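Local coordinates for EST1E (Clostridium proteoclasticum, PDB 2WTN), which is an alpha/beta-hydrolase-fold serine esterase that binds ferulic acid in its active site and probably releases it from feruloyl esters, at the 3-(4-hydroxy-3-methoxyphenyl)-2-propenoic acid site. Residues are numbered along the deposited sequence; one frame, centred on the assembly and turned at random.

The 3-(4-hydroxy-3-methoxyphenyl)-2-propenoic acid site. Residues 35-37, 108-109, 134, 147, 163, 228. With FER (3-(4-hydroxy-3-methoxyphenyl)-2-propenoic acid), chain B.
Ferulic acid lies in the active-site cleft of a serine hydrolase, its carboxyl group at the catalytic end and its phenolic ring laid by one face on Phe36 and Trp163; it probably represents the acid product. Carboxyl O2 occupies the oxyanion hole, gripped by two nearly straight backbone bonds, from Phe36 N at 2.8 Å and Gln109 N at 3.0 Å. The nucleophile Ser108 turns OG, anti to its backbone N (chi1 -158°), toward the acid group, where its modelled approach is too short to interpret. OG also meets the edge of the catalytic His228, 2.7 Å from NE2; this histidine closes the carboxyl end from the opposite side of the ligand plane. Phe36, with CG anti to its backbone N (chi1 177°), sets CB 3.4 Å from C8 and its ring edge against C6. Leu147 CD1 covers one face of that ring and supports C7 at 4.0 Å. Trp163 completes this floor, its CD1 edge pointing into the ligand ring face at 88°, 3.5 Å from C4. A face of its indole receives Phe36 CE2, and NE1 donates to Leu147 O at 3.3 Å. Thr37 walls the C5–C6 edge, positioned by OG1 donating to a lone pair of Phe36 O. Enclosure is partial, and methoxy C10 takes no part in these contacts. Ser108 forms the nucleophile elbow between strand 102-107 and helix 109-120; Leu147, between strands 145-146 and 149-150, and Trp163, just after strand 159-162, probably belong to an inserted cap.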
loop_
_atom_site.group_PDB
_atom_site.type_symbol
_atom_site.label_atom_id
_atom_site.label_comp_id
_atom_site.label_asym_id
_atom_site.label_seq_id
_atom_site.Cartn_x
_atom_site.Cartn_y
_atom_site.Cartn_z
ATOM N N GLY A 35 10.735 -8.007 12.376
ATOM C CA GLY A 35 9.752 -8.842 11.753
ATOM C C GLY A 35 8.424 -8.794 12.512
ATOM O O GLY A 35 8.254 -7.969 13.407
ATOM N N PHE A 36 7.504 -9.646 12.095
ATOM C CA PHE A 36 6.098 -9.706 12.572
ATOM C C PHE A 36 6.085 -10.191 14.064
ATOM O O PHE A 36 6.682 -11.213 14.365
ATOM C CB PHE A 36 5.419 -10.687 11.597
ATOM C CG PHE A 36 3.977 -11.039 11.846
ATOM C CD1 PHE A 36 2.987 -10.443 11.145
ATOM C CD2 PHE A 36 3.652 -12.127 12.665
ATOM C CE1 PHE A 36 1.683 -10.862 11.279
ATOM C CE2 PHE A 36 2.370 -12.542 12.829
ATOM C CZ PHE A 36 1.362 -11.926 12.157
ATOM N N THR A 37 5.433 -9.402 14.933
ATOM C CA THR A 37 5.492 -9.443 16.383
ATOM C C THR A 37 6.839 -9.025 17.019
ATOM O O THR A 37 6.944 -9.015 18.265
ATOM C CB THR A 37 5.108 -10.814 16.984
ATOM O OG1 THR A 37 6.215 -11.692 16.871
ATOM C CG2 THR A 37 3.892 -11.457 16.330
ATOM N N SER A 108 13.035 -11.188 8.413
ATOM C CA SER A 108 11.788 -11.866 8.190
ATOM C C SER A 108 10.744 -10.928 7.504
ATOM O O SER A 108 10.947 -10.536 6.385
ATOM C CB SER A 108 11.267 -12.514 9.487
ATOM O OG SER A 108 10.379 -13.535 9.144
ATOM N N GLN A 109 9.584 -10.680 8.105
ATOM C CA GLN A 109 8.647 -9.686 7.532
ATOM C C GLN A 109 9.367 -8.404 7.282
ATOM O O GLN A 109 9.046 -7.656 6.350
ATOM C CB GLN A 109 7.497 -9.387 8.452
ATOM C CG GLN A 109 6.449 -8.438 7.783
ATOM C CD GLN A 109 5.080 -8.481 8.443
ATOM O OE1 GLN A 109 4.377 -9.489 8.350
ATOM N NE2 GLN A 109 4.721 -7.411 9.143
ATOM N N ALA A 134 10.811 -13.107 4.923
ATOM C CA ALA A 134 9.522 -13.746 4.702
ATOM C C ALA A 134 8.925 -13.335 3.348
ATOM O O ALA A 134 7.791 -12.889 3.244
ATOM C CB ALA A 134 8.587 -13.415 5.812
ATOM N N LEU A 147 1.709 -17.586 7.969
ATOM C CA LEU A 147 2.581 -17.921 9.081
ATOM C C LEU A 147 1.944 -19.040 9.901
ATOM O O LEU A 147 1.684 -18.879 11.072
ATOM C CB LEU A 147 2.945 -16.637 9.884
ATOM C CG LEU A 147 3.678 -15.553 9.056
ATOM C CD1 LEU A 147 3.730 -14.239 9.843
ATOM C CD2 LEU A 147 5.010 -15.890 8.659
ATOM N N TRP A 163 -0.197 -16.712 17.119
ATOM C CA TRP A 163 1.046 -15.967 17.487
ATOM C C TRP A 163 1.003 -15.467 18.924
ATOM O O TRP A 163 1.262 -14.283 19.242
ATOM C CB TRP A 163 1.283 -14.799 16.472
ATOM C CG TRP A 163 1.032 -15.268 15.078
ATOM C CD1 TRP A 163 1.774 -16.144 14.363
ATOM C CD2 TRP A 163 -0.095 -14.949 14.256
ATOM N NE1 TRP A 163 1.206 -16.379 13.114
ATOM C CE2 TRP A 163 0.045 -15.658 13.041
ATOM C CE3 TRP A 163 -1.190 -14.109 14.415
ATOM C CZ2 TRP A 163 -0.891 -15.549 12.000
ATOM C CZ3 TRP A 163 -2.107 -14.028 13.411
ATOM C CH2 TRP A 163 -1.967 -14.732 12.223
ATOM N N HIS A 228 15.341 -19.639 12.546
ATOM C CA HIS A 228 14.820 -18.382 12.034
ATOM C C HIS A 228 15.428 -17.147 12.613
ATOM O O HIS A 228 15.666 -16.172 11.893
ATOM C CB HIS A 228 13.277 -18.341 12.200
ATOM C CG HIS A 228 12.626 -17.292 11.349
ATOM N ND1 HIS A 228 12.742 -17.287 9.970
ATOM C CD2 HIS A 228 11.840 -16.235 11.684
ATOM C CE1 HIS A 228 12.056 -16.260 9.498
ATOM N NE2 HIS A 228 11.510 -15.603 10.514
HETATM C C4 FER B . 5.046 -16.208 15.529
HETATM C C5 FER B . 5.567 -14.904 15.489
HETATM C C6 FER B . 6.229 -14.427 14.355
HETATM C C3 FER B . 5.140 -17.020 14.404
HETATM C C2 FER B . 5.799 -16.529 13.260
HETATM C C1 FER B . 6.356 -15.236 13.228
HETATM C C10 FER B . 5.000 -19.090 13.279
HETATM C C7 FER B . 6.965 -14.769 12.053
HETATM C C8 FER B . 7.451 -13.447 11.918
HETATM C C9 FER B . 8.048 -12.956 10.729
HETATM O O1 FER B . 8.136 -13.719 9.743
HETATM O O2 FER B . 8.472 -11.812 10.703
HETATM O O4 FER B . 4.420 -16.687 16.653
HETATM O O3 FER B . 4.590 -18.279 14.453
#